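Local atomic coordinates of dihydroxyacetone kinase (Lactococcus lactis, PDB entry 2IU4), a protein that serves as coactivator of the transcription factor DhaS and, when dihydroxyacetone binds it covalently, switches on the dhaKLM operon as part of a DhaQ-DhaS heterotetramer. Residues I123-Y127 and I168-E172; K42-S48 and K95-I100; K156-F161 and Y318-T323; S177-E181 and K311-W315. All coordinates share one frame. Numbering follows the deposited sequence.

Contact 1 of 4, residues I123-Y127 and I168-E172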
loop_
_atom_site.group_PDB
_atom_site.type_symbol
_atom_site.label_atom_id
_atom_site.label_comp_id
_atom_site.label_asym_id
_atom_site.label_seq_id
_atom_site.Cartn_x
_atom_site.Cartn_y
_atom_site.Cartn_z
ATOM N N ILE B 123 -18.333 27.744 15.591
ATOM C CA ILE B 123 -17.907 26.352 15.630
ATOM C C ILE B 123 -16.698 26.167 16.555
ATOM O O ILE B 123 -15.679 26.847 16.406
ATOM C CB ILE B 123 -17.556 25.851 14.211
ATOM C CG1 ILE B 123 -18.683 26.176 13.227
ATOM C CG2 ILE B 123 -17.225 24.347 14.217
ATOM C CD1 ILE B 123 -18.352 25.794 11.777
ATOM N N ASP B 124 -16.810 25.252 17.516
ATOM C CA ASP B 124 -15.700 24.956 18.429
ATOM C C ASP B 124 -14.602 24.138 17.769
ATOM O O ASP B 124 -14.488 22.927 17.984
ATOM C CB ASP B 124 -16.194 24.219 19.672
ATOM C CG ASP B 124 -15.186 24.232 20.800
ATOM O OD1 ASP B 124 -14.042 24.729 20.624
ATOM O OD2 ASP B 124 -15.561 23.731 21.882
ATOM N N VAL B 125 -13.779 24.801 16.970
ATOM C CA VAL B 125 -12.685 24.103 16.303
ATOM C C VAL B 125 -11.433 24.134 17.141
ATOM O O VAL B 125 -11.036 25.195 17.586
ATOM C CB VAL B 125 -12.341 24.753 14.953
ATOM C CG1 VAL B 125 -11.335 23.885 14.207
ATOM C CG2 VAL B 125 -13.577 24.982 14.139
ATOM N N ARG B 126 -10.800 22.974 17.325
ATOM C CA ARG B 126 -9.565 22.850 18.083
ATOM C C ARG B 126 -8.594 22.098 17.208
ATOM O O ARG B 126 -9.005 21.462 16.240
ATOM C CB ARG B 126 -9.819 22.117 19.407
ATOM C CG ARG B 126 -10.963 22.814 20.135
ATOM C CD ARG B 126 -10.803 22.905 21.607
ATOM N NE ARG B 126 -12.092 23.200 22.224
ATOM C CZ ARG B 126 -12.368 22.918 23.486
ATOM N NH1 ARG B 126 -11.424 22.361 24.236
ATOM N NH2 ARG B 126 -13.570 23.208 23.984
ATOM N N TYR B 127 -7.310 22.185 17.518
ATOM C CA TYR B 127 -6.296 21.672 16.599
ATOM C C TYR B 127 -5.086 21.180 17.389
ATOM O O TYR B 127 -4.894 21.532 18.558
ATOM C CB TYR B 127 -5.878 22.783 15.607
ATOM C CG TYR B 127 -5.166 23.895 16.319
ATOM C CD1 TYR B 127 -3.796 23.853 16.518
ATOM C CD2 TYR B 127 -5.874 24.979 16.834
ATOM C CE1 TYR B 127 -3.144 24.870 17.195
ATOM C CE2 TYR B 127 -5.226 25.988 17.518
ATOM C CZ TYR B 127 -3.861 25.925 17.694
ATOM O OH TYR B 127 -3.222 26.936 18.386
ATOM N N ILE B 168 -14.809 17.013 22.515
ATOM C CA ILE B 168 -13.794 17.833 21.837
ATOM C C ILE B 168 -12.721 18.225 22.857
ATOM O O ILE B 168 -11.534 18.265 22.546
ATOM C CB ILE B 168 -14.404 19.091 21.198
ATOM C CG1 ILE B 168 -13.332 19.894 20.456
ATOM C CG2 ILE B 168 -15.086 19.955 22.235
ATOM C CD1 ILE B 168 -12.908 19.254 19.157
ATOM N N ASP B 169 -13.121 18.490 24.096
ATOM C CA ASP B 169 -12.126 18.826 25.103
ATOM C C ASP B 169 -11.225 17.645 25.442
ATOM O O ASP B 169 -10.011 17.806 25.591
ATOM C CB ASP B 169 -12.755 19.355 26.387
ATOM C CG ASP B 169 -11.807 20.263 27.148
ATOM O OD1 ASP B 169 -11.156 19.805 28.121
ATOM O OD2 ASP B 169 -11.713 21.453 26.761
ATOM N N GLU B 170 -11.805 16.455 25.587
ATOM C CA GLU B 170 -10.964 15.291 25.892
ATOM C C GLU B 170 -10.034 14.939 24.732
ATOM O O GLU B 170 -8.909 14.448 24.927
ATOM C CB GLU B 170 -11.838 14.096 26.239
ATOM C CG GLU B 170 -12.488 14.253 27.586
ATOM C CD GLU B 170 -13.758 13.442 27.735
ATOM O OE1 GLU B 170 -14.285 12.941 26.711
ATOM O OE2 GLU B 170 -14.224 13.316 28.892
ATOM N N ILE B 171 -10.514 15.166 23.517
ATOM C CA ILE B 171 -9.717 14.874 22.330
ATOM C C ILE B 171 -8.502 15.785 22.306
ATOM O O ILE B 171 -7.371 15.351 22.064
ATOM C CB ILE B 171 -10.528 15.065 21.036
ATOM C CG1 ILE B 171 -11.535 13.923 20.911
ATOM C CG2 ILE B 171 -9.599 15.063 19.817
ATOM C CD1 ILE B 171 -12.672 14.206 19.968
ATOM N N GLU B 172 -8.740 17.057 22.585
ATOM C CA GLU B 172 -7.647 18.024 22.669
ATOM C C GLU B 172 -6.622 17.620 23.722
ATOM O O GLU B 172 -5.413 17.687 23.500
ATOM C CB GLU B 172 -8.171 19.410 23.010
ATOM C CG GLU B 172 -7.062 20.438 22.938
ATOM C CD GLU B 172 -7.540 21.854 23.142
ATOM O OE1 GLU B 172 -8.430 22.069 23.998
ATOM O OE2 GLU B 172 -7.009 22.750 22.440
#

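Contact 2 of 4, residues K42-S48 and K95-I100. With SO4 (sulfate ion), chain F.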
loop_
_atom_site.group_PDB
_atom_site.type_symbol
_atom_site.label_atom_id
_atom_site.label_comp_id
_atom_site.label_asym_id
_atom_site.label_seq_id
_atom_site.Cartn_x
_atom_site.Cartn_y
_atom_site.Cartn_z
ATOM N N LYS B 42 -22.526 11.851 14.772
ATOM C CA LYS B 42 -22.805 11.428 16.142
ATOM C C LYS B 42 -21.585 11.502 17.073
ATOM O O LYS B 42 -21.705 11.454 18.309
ATOM C CB LYS B 42 -23.440 10.039 16.151
ATOM C CG LYS B 42 -24.852 10.053 15.613
ATOM C CD LYS B 42 -25.599 8.797 16.004
ATOM C CE LYS B 42 -27.009 8.815 15.440
ATOM N NZ LYS B 42 -27.456 7.444 15.059
ATOM N N THR B 43 -20.412 11.639 16.480
ATOM C CA THR B 43 -19.172 11.679 17.247
ATOM C C THR B 43 -18.425 12.928 16.792
ATOM O O THR B 43 -18.778 13.515 15.777
ATOM C CB THR B 43 -18.311 10.428 17.025
ATOM O OG1 THR B 43 -18.046 10.254 15.630
ATOM C CG2 THR B 43 -18.993 9.189 17.581
ATOM N N VAL B 44 -17.416 13.344 17.548
ATOM C CA VAL B 44 -16.618 14.501 17.185
ATOM C C VAL B 44 -15.771 14.174 15.965
ATOM O O VAL B 44 -15.050 13.176 15.959
ATOM C CB VAL B 44 -15.698 14.952 18.353
ATOM C CG1 VAL B 44 -14.793 16.076 17.904
ATOM C CG2 VAL B 44 -16.527 15.403 19.549
ATOM N N PRO B 45 -15.845 15.020 14.922
ATOM C CA PRO B 45 -15.081 14.720 13.725
ATOM C C PRO B 45 -13.651 15.217 13.821
ATOM O O PRO B 45 -13.372 16.286 14.390
ATOM C CB PRO B 45 -15.813 15.516 12.653
ATOM C CG PRO B 45 -16.312 16.711 13.387
ATOM C CD PRO B 45 -16.623 16.267 14.782
ATOM N N ILE B 46 -12.746 14.445 13.248
ATOM C CA ILE B 46 -11.372 14.888 13.103
ATOM C C ILE B 46 -11.073 15.074 11.624
ATOM O O ILE B 46 -11.426 14.230 10.812
ATOM C CB ILE B 46 -10.405 13.796 13.554
ATOM C CG1 ILE B 46 -10.884 13.110 14.843
ATOM C CG2 ILE B 46 -8.957 14.348 13.615
ATOM C CD1 ILE B 46 -10.894 13.991 16.060
ATOM N N ILE B 47 -10.395 16.156 11.267
ATOM C CA ILE B 47 -10.020 16.363 9.879
ATOM C C ILE B 47 -8.562 16.736 9.755
ATOM O O ILE B 47 -7.949 17.158 10.724
ATOM C CB ILE B 47 -10.847 17.467 9.193
ATOM C CG1 ILE B 47 -10.553 18.849 9.795
ATOM C CG2 ILE B 47 -12.357 17.140 9.226
ATOM C CD1 ILE B 47 -11.052 19.979 8.891
ATOM N N SER B 48 -8.013 16.586 8.559
ATOM C CA SER B 48 -6.647 17.007 8.322
ATOM C C SER B 48 -6.521 17.372 6.846
ATOM O O SER B 48 -7.516 17.434 6.126
ATOM C CB SER B 48 -5.657 15.907 8.711
ATOM O OG SER B 48 -4.325 16.419 8.751
ATOM N N LYS B 95 -20.772 19.832 18.014
ATOM C CA LYS B 95 -20.002 19.152 19.059
ATOM C C LYS B 95 -18.487 19.385 19.044
ATOM O O LYS B 95 -17.730 18.715 19.744
ATOM C CB LYS B 95 -20.371 17.671 19.213
ATOM C CG LYS B 95 -20.199 16.792 17.999
ATOM C CD LYS B 95 -20.998 15.470 18.131
ATOM C CE LYS B 95 -22.448 15.657 18.513
ATOM N NZ LYS B 95 -23.473 15.565 17.421
ATOM N N GLY B 96 -18.042 20.350 18.253
ATOM C CA GLY B 96 -16.608 20.555 18.070
ATOM C C GLY B 96 -16.143 19.971 16.756
ATOM O O GLY B 96 -16.814 19.125 16.167
ATOM N N VAL B 97 -14.983 20.427 16.293
ATOM C CA VAL B 97 -14.323 19.843 15.139
ATOM C C VAL B 97 -12.855 19.891 15.545
ATOM O O VAL B 97 -12.383 20.921 16.041
ATOM C CB VAL B 97 -14.523 20.676 13.849
ATOM C CG1 VAL B 97 -13.654 20.089 12.725
ATOM C CG2 VAL B 97 -16.006 20.670 13.400
ATOM N N PHE B 98 -12.147 18.777 15.370
ATOM C CA PHE B 98 -10.714 18.740 15.659
ATOM C C PHE B 98 -9.904 18.656 14.375
ATOM O O PHE B 98 -10.238 17.883 13.480
ATOM C CB PHE B 98 -10.336 17.564 16.571
ATOM C CG PHE B 98 -9.028 17.763 17.271
ATOM C CD1 PHE B 98 -8.949 18.581 18.388
ATOM C CD2 PHE B 98 -7.881 17.160 16.801
ATOM C CE1 PHE B 98 -7.747 18.782 19.028
ATOM C CE2 PHE B 98 -6.664 17.356 17.442
ATOM C CZ PHE B 98 -6.599 18.167 18.557
ATOM N N VAL B 99 -8.831 19.444 14.301
ATOM C CA VAL B 99 -8.016 19.537 13.085
ATOM C C VAL B 99 -6.578 19.165 13.415
ATOM O O VAL B 99 -6.038 19.672 14.393
ATOM C CB VAL B 99 -8.017 20.969 12.559
ATOM C CG1 VAL B 99 -7.179 21.057 11.277
ATOM C CG2 VAL B 99 -9.451 21.423 12.320
ATOM N N ILE B 100 -5.987 18.285 12.607
ATOM C CA ILE B 100 -4.570 17.905 12.716
ATOM C C ILE B 100 -3.790 18.570 11.593
ATOM O O ILE B 100 -4.118 18.421 10.413
ATOM C CB ILE B 100 -4.406 16.371 12.672
ATOM C CG1 ILE B 100 -5.152 15.766 13.871
ATOM C CG2 ILE B 100 -2.882 15.936 12.736
ATOM C CD1 ILE B 100 -5.456 14.283 13.720
HETATM S S SO4 F . -14.283 10.369 13.581
HETATM O O1 SO4 F . -13.621 11.470 12.818
HETATM O O2 SO4 F . -13.264 9.450 14.110
HETATM O O3 SO4 F . -15.109 9.526 12.693
HETATM O O4 SO4 F . -15.120 10.831 14.712
#

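Contact 3 of 4, residues K156-F161 and Y318-T323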
loop_
_atom_site.group_PDB
_atom_site.type_symbol
_atom_site.label_atom_id
_atom_site.label_comp_id
_atom_site.label_asym_id
_atom_site.label_seq_id
_atom_site.Cartn_x
_atom_site.Cartn_y
_atom_site.Cartn_z
ATOM N N LYS B 156 -4.905 8.170 13.946
ATOM C CA LYS B 156 -5.457 6.864 14.291
ATOM C C LYS B 156 -5.937 6.914 15.738
ATOM O O LYS B 156 -7.026 6.430 16.067
ATOM C CB LYS B 156 -4.407 5.762 14.166
ATOM C CG LYS B 156 -4.981 4.351 14.442
ATOM C CD LYS B 156 -5.763 3.802 13.255
ATOM C CE LYS B 156 -6.410 2.424 13.588
ATOM N NZ LYS B 156 -7.471 2.486 14.638
ATOM N N ILE B 157 -5.122 7.488 16.609
ATOM C CA ILE B 157 -5.472 7.443 18.033
ATOM C C ILE B 157 -6.610 8.417 18.364
ATOM O O ILE B 157 -7.543 8.060 19.090
ATOM C CB ILE B 157 -4.227 7.643 18.919
ATOM C CG1 ILE B 157 -3.387 6.354 18.857
ATOM C CG2 ILE B 157 -4.639 7.964 20.380
ATOM C CD1 ILE B 157 -1.946 6.515 19.316
ATOM N N LEU B 158 -6.543 9.639 17.833
ATOM C CA LEU B 158 -7.597 10.624 18.109
ATOM C C LEU B 158 -8.905 10.190 17.432
ATOM O O LEU B 158 -10.004 10.368 17.981
ATOM C CB LEU B 158 -7.186 12.003 17.584
ATOM C CG LEU B 158 -5.891 12.535 18.201
ATOM C CD1 LEU B 158 -5.684 13.967 17.748
ATOM C CD2 LEU B 158 -6.017 12.524 19.731
ATOM N N GLY B 159 -8.769 9.625 16.234
ATOM C CA GLY B 159 -9.910 9.145 15.462
ATOM C C GLY B 159 -10.623 8.049 16.229
ATOM O O GLY B 159 -11.851 8.021 16.277
ATOM N N ALA B 160 -9.854 7.154 16.836
ATOM C CA ALA B 160 -10.448 6.030 17.583
ATOM C C ALA B 160 -11.124 6.531 18.853
ATOM O O ALA B 160 -12.262 6.159 19.200
ATOM C CB ALA B 160 -9.364 5.004 17.937
ATOM N N PHE B 161 -10.405 7.394 19.555
ATOM C CA PHE B 161 -10.939 7.998 20.777
ATOM C C PHE B 161 -12.218 8.789 20.498
ATOM O O PHE B 161 -13.185 8.736 21.266
ATOM C CB PHE B 161 -9.880 8.906 21.419
ATOM C CG PHE B 161 -10.332 9.547 22.701
ATOM C CD1 PHE B 161 -10.511 8.790 23.845
ATOM C CD2 PHE B 161 -10.572 10.906 22.764
ATOM C CE1 PHE B 161 -10.927 9.383 25.034
ATOM C CE2 PHE B 161 -10.987 11.498 23.937
ATOM C CZ PHE B 161 -11.167 10.734 25.079
ATOM N N TYR B 318 -6.541 1.794 20.951
ATOM C CA TYR B 318 -6.882 2.756 19.902
ATOM C C TYR B 318 -6.201 2.425 18.583
ATOM O O TYR B 318 -6.803 2.581 17.520
ATOM C CB TYR B 318 -6.559 4.195 20.317
ATOM C CG TYR B 318 -7.262 4.662 21.569
ATOM C CD1 TYR B 318 -6.625 5.509 22.466
ATOM C CD2 TYR B 318 -8.561 4.257 21.855
ATOM C CE1 TYR B 318 -7.256 5.936 23.616
ATOM C CE2 TYR B 318 -9.205 4.684 23.001
ATOM C CZ TYR B 318 -8.544 5.520 23.878
ATOM O OH TYR B 318 -9.172 5.952 25.025
ATOM N N LEU B 319 -4.944 1.988 18.637
ATOM C CA LEU B 319 -4.223 1.691 17.401
ATOM C C LEU B 319 -4.831 0.485 16.689
ATOM O O LEU B 319 -4.715 0.346 15.468
ATOM C CB LEU B 319 -2.751 1.400 17.676
ATOM C CG LEU B 319 -1.958 2.655 18.020
ATOM C CD1 LEU B 319 -0.609 2.243 18.567
ATOM C CD2 LEU B 319 -1.837 3.521 16.785
ATOM N N ASN B 320 -5.465 -0.377 17.463
ATOM C CA ASN B 320 -5.886 -1.673 16.953
ATOM C C ASN B 320 -7.351 -1.686 16.575
ATOM O O ASN B 320 -7.838 -2.675 16.043
ATOM C CB ASN B 320 -5.635 -2.771 17.981
ATOM C CG ASN B 320 -4.199 -3.253 17.972
ATOM O OD1 ASN B 320 -3.642 -3.594 16.925
ATOM N ND2 ASN B 320 -3.590 -3.289 19.144
ATOM N N VAL B 321 -8.069 -0.607 16.858
ATOM C CA VAL B 321 -9.465 -0.558 16.426
ATOM C C VAL B 321 -9.572 -0.453 14.897
ATOM O O VAL B 321 -8.803 0.255 14.250
ATOM C CB VAL B 321 -10.252 0.578 17.094
ATOM C CG1 VAL B 321 -10.221 0.458 18.602
ATOM C CG2 VAL B 321 -9.740 1.914 16.657
ATOM N N PRO B 322 -10.533 -1.177 14.306
ATOM C CA PRO B 322 -10.709 -1.194 12.860
ATOM C C PRO B 322 -11.253 0.138 12.361
ATOM O O PRO B 322 -12.037 0.774 13.046
ATOM C CB PRO B 322 -11.769 -2.282 12.642
ATOM C CG PRO B 322 -11.855 -3.025 13.936
ATOM C CD PRO B 322 -11.512 -2.033 14.993
ATOM N N THR B 323 -10.832 0.551 11.174
ATOM C CA THR B 323 -11.305 1.799 10.619
ATOM C C THR B 323 -11.761 1.529 9.196
ATOM O O THR B 323 -11.542 0.438 8.653
ATOM C CB THR B 323 -10.210 2.890 10.582
ATOM O OG1 THR B 323 -9.377 2.688 9.433
ATOM C CG2 THR B 323 -9.365 2.897 11.842
#

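Contact 4 of 4, residues S177-E181 and K311-W315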
loop_
_atom_site.group_PDB
_atom_site.type_symbol
_atom_site.label_atom_id
_atom_site.label_comp_id
_atom_site.label_asym_id
_atom_site.label_seq_id
_atom_site.Cartn_x
_atom_site.Cartn_y
_atom_site.Cartn_z
ATOM N N SER B 177 -1.301 15.094 24.969
ATOM C CA SER B 177 -0.551 14.003 25.581
ATOM C C SER B 177 0.210 13.165 24.557
ATOM O O SER B 177 1.349 12.766 24.791
ATOM C CB SER B 177 -1.529 13.112 26.348
ATOM O OG SER B 177 -0.844 11.994 26.870
ATOM N N LEU B 178 -0.427 12.873 23.426
ATOM C CA LEU B 178 0.166 11.998 22.427
ATOM C C LEU B 178 1.208 12.702 21.556
ATOM O O LEU B 178 2.310 12.197 21.331
ATOM C CB LEU B 178 -0.937 11.366 21.568
ATOM C CG LEU B 178 -0.535 10.685 20.250
ATOM C CD1 LEU B 178 0.335 9.435 20.469
ATOM C CD2 LEU B 178 -1.811 10.345 19.449
ATOM N N SER B 179 0.874 13.887 21.058
ATOM C CA SER B 179 1.768 14.559 20.117
ATOM C C SER B 179 3.267 14.618 20.537
ATOM O O SER B 179 4.151 14.271 19.744
ATOM C CB SER B 179 1.208 15.945 19.791
ATOM O OG SER B 179 2.095 16.669 18.956
ATOM N N PRO B 180 3.569 15.061 21.774
ATOM C CA PRO B 180 4.974 15.148 22.171
ATOM C C PRO B 180 5.659 13.799 22.410
ATOM O O PRO B 180 6.858 13.757 22.689
ATOM C CB PRO B 180 4.924 15.984 23.456
ATOM C CG PRO B 180 3.564 15.719 24.016
ATOM C CD PRO B 180 2.662 15.509 22.843
ATOM N N GLU B 181 4.933 12.693 22.293
ATOM C CA GLU B 181 5.577 11.397 22.489
ATOM C C GLU B 181 6.121 10.887 21.162
ATOM O O GLU B 181 6.791 9.860 21.126
ATOM C CB GLU B 181 4.595 10.356 23.035
ATOM C CG GLU B 181 4.169 10.581 24.465
ATOM C CD GLU B 181 5.323 10.621 25.465
ATOM O OE1 GLU B 181 6.324 9.893 25.289
ATOM O OE2 GLU B 181 5.226 11.394 26.440
ATOM N N LYS B 311 2.445 5.359 26.210
ATOM C CA LYS B 311 2.448 6.046 27.491
ATOM C C LYS B 311 1.254 5.559 28.301
ATOM O O LYS B 311 1.304 5.424 29.521
ATOM C CB LYS B 311 2.268 7.538 27.214
ATOM C CG LYS B 311 2.246 8.407 28.464
ATOM C CD LYS B 311 1.847 9.828 28.071
ATOM C CE LYS B 311 1.661 10.716 29.301
ATOM N NZ LYS B 311 1.295 12.104 28.870
ATOM N N ASP B 312 0.165 5.320 27.582
ATOM C CA ASP B 312 -1.055 4.795 28.158
ATOM C C ASP B 312 -1.323 3.474 27.444
ATOM O O ASP B 312 -1.402 3.438 26.224
ATOM C CB ASP B 312 -2.189 5.774 27.862
ATOM C CG ASP B 312 -3.512 5.328 28.448
ATOM O OD1 ASP B 312 -3.639 4.139 28.819
ATOM O OD2 ASP B 312 -4.420 6.180 28.532
ATOM N N PRO B 313 -1.448 2.376 28.189
ATOM C CA PRO B 313 -1.765 1.146 27.465
ATOM C C PRO B 313 -3.027 1.211 26.585
ATOM O O PRO B 313 -3.113 0.480 25.601
ATOM C CB PRO B 313 -1.874 0.093 28.569
ATOM C CG PRO B 313 -2.033 0.869 29.843
ATOM C CD PRO B 313 -1.308 2.155 29.637
ATOM N N LYS B 314 -3.981 2.082 26.903
ATOM C CA LYS B 314 -5.164 2.247 26.061
ATOM C C LYS B 314 -4.789 2.592 24.631
ATOM O O LYS B 314 -5.548 2.316 23.700
ATOM C CB LYS B 314 -6.090 3.341 26.603
ATOM C CG LYS B 314 -6.746 3.028 27.935
ATOM C CD LYS B 314 -7.782 4.105 28.278
ATOM C CE LYS B 314 -8.600 3.747 29.520
ATOM N NZ LYS B 314 -10.062 3.975 29.264
ATOM N N TRP B 315 -3.631 3.216 24.438
ATOM C CA TRP B 315 -3.250 3.636 23.100
ATOM C C TRP B 315 -3.135 2.462 22.149
ATOM O O TRP B 315 -3.421 2.619 20.960
ATOM C CB TRP B 315 -1.954 4.438 23.084
ATOM C CG TRP B 315 -2.070 5.773 23.747
ATOM C CD1 TRP B 315 -3.180 6.311 24.331
ATOM C CD2 TRP B 315 -1.030 6.743 23.885
ATOM N NE1 TRP B 315 -2.887 7.561 24.840
ATOM C CE2 TRP B 315 -1.576 7.849 24.573
ATOM C CE3 TRP B 315 0.313 6.786 23.489
ATOM C CZ2 TRP B 315 -0.822 8.979 24.885
ATOM C CZ3 TRP B 315 1.060 7.903 23.808
ATOM C CH2 TRP B 315 0.490 8.985 24.494
HETATM O O HOH W 1 2.904 12.996 26.802
#

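Contact 1 of 4, residues I123-Y127 and I168-E172
Arg-126 lays the aliphatic part of its side chain over Ile-168, CG to CG1 at 3.8 Å, and carries its guanidinium on to the acids of the helix. NH1 donates to two carboxylates one helical turn apart: to OD2 of Asp-169 at 2.7 Å, with a nearly straight N-H...O angle of 167°, and to OE1 of Glu-172 at 3.0 Å and 151°. The rest of the head group is held from within its own segment, by the loop residue just before the strand: NE reaches Asp-124 OD1 and NH2 reaches Asp-124 OD2, both at 2.9 Å, a bidentate bridge. Asp-124 sits at the centre of an inverse gamma turn, and its OD1 also pairs with Arg-119. Ile-168 CG1 lies over one face of the guanidinium. Strand 125-127 and helix 168-172 run nearly parallel, 12° apart with axes 9.1 Å from each other, a distance suited to one layer of side chains. This is alpha/beta packing of a helix against an edge strand of a sheet, fastened at its surface by a four-residue salt-bridge network.

Contact 2 of 4, residues K42-S48 and K95-I100
Two neighbouring parallel strands in the mixed sheet of the Dak1 domain meet here, with a sulfate ion bound beside the entry to the first. The ladder is regular: Phe-98 N donates to Pro-45 O (2.9 Å, 176°), Ile-47 N to Phe-98 O (2.8 Å, 160°) and Ile-100 N to Ile-47 O (2.9 Å, 167°), pairing Ile-46 with Phe-98 and Ile-47 with Val-99. Beyond these, Ser-48 OG donates to Ile-100 O at 2.6 Å. One face carries Ile-46, Phe-98 and Ile-100, with Ile-46 CG2 3.5 Å from Ile-100 CD1; on the other, Ile-47 CG1 meets Val-99 CG2 at 3.8 Å. Ile-46 N points away from this ladder to sulfate O1 (3.1 Å, 163°); the anion probably comes from the crystallisation liquor. Strand 46-52 is flanked on its other edge by strand 69-73, and strand 97-102 by strand 125-130. Helices 151-163 and 168-178 cover the Ile-46 face, where Phe-98 touches Leu-158 and Ile-171.

Contact 3 of 4, residues K156-F161 and Y318-T323
Lys-156 begins the contact, in which helix 151-163 of the Dak1 domain packs against the C-terminal end of helix 314-320 and the loop after it. Its CB points toward the other segment, and the side chain, bent at chi2 and chi4 (both p), brings NZ to two backbone carbonyls, donating to Tyr-318 O at 3.0 Å and Val-321 O at 2.6 Å. The ammonium group thus binds one carbonyl in the last turn of the helix and one in the loop that follows, while the indole of Trp-328 adds a cation-pi interaction. On the way, Lys-156 CG passes Leu-319 CD2 at 4.0 Å, so the side chain contributes apolar packing as well as its charge. Ile-157 follows, with CG2 3.8 Å from Tyr-318 CD1 and CG1 3.8 Å from Leu-319 CD2; it therefore bridges two successive residues of the second helix. Leu-158 turns away to the sheet side. One turn after Lys-156, Ala-160 offers only a methyl group, and this small side chain lets the backbones come close: its CB lies 3.8 Å from Tyr-318 CB and 3.4 Å from Val-321 CG2. Phe-161 then meets the tyrosine in an offset edge-to-face pair, with centroids 5.9 Å apart and planes at 70°. The Phe-161 edge is directed to the Tyr-318 face, while the phenol oxygen comes near the plane of the phenylalanine ring, Tyr-318 OH standing 3.4 Å from Phe-161 CD1.

Contact 4 of 4, residues S177-E181 and K311-W315
Both segments are places where the chain changes conformation. In 177-181 the end of helix 168-178 passes into a 3-10 turn, marked by the i-to-i-3 bond from Glu-181 N to Leu-178 O at 2.8 Å. In 311-315 the chain enters helix 314-320, and Asp-312 caps the entry by accepting from Lys-314 N on OD1 (2.8 Å, 159°), while Trp-315 N bonds to Asp-312 O at 2.9 Å. The backbones stay well apart, the nearest CA atoms being those of Glu-181 and Lys-311 at 8.0 Å, so side chains and a water span the gap. Trp-315 reaches across with its six-membered ring. Leu-178 CD1 sits over the face of that ring, 4.1 Å from the centroid and 24° off the normal, a CH-pi contact. At the ring edge lie Ser-177 OG, 3.6 Å from Trp-315 CZ2, and Glu-181 CG, 4.0 Å from Trp-315 CH2. Lys-311, fully extended, brings NZ to Ser-177 OG at 2.9 Å. The same NZ donates to a water at 2.8 Å, which in turn donates to Ser-177 O (2.6 Å) and Glu-181 OE2 (2.8 Å), linking the ammonium group to the helix end through solvent. Leu-178 also touches Leu-154 and Ile-157 of helix 151-163 and Cys-308 of strand 301-309, so the contact lies where helices 151-163, 168-178 and 314-320 meet that strand.

How the contacts relate
From the N terminus, contact 2 closes first, joining strands 46-52 and 97-102 across 46 intervening residues. Contact 1 opens after it and brings helix 168-178 back to the next strand, 125-130; Arg-126 is tied through its backbone to Val-97 and Val-99, so the two contacts share one sheet. Contact 3 starts within the loop of contact 1 but ends near the C terminus, so these two cross. The much longer loop of contact 3 encloses contact 4, which spans 129 intervening residues between helices 168-178 and 314-320. Phe-98 against Leu-158 joins the sheet to helix 151-163, Ile-157 against Leu-178 joins that helix to 168-178, and contacts 3 and 4 add helix 314-320.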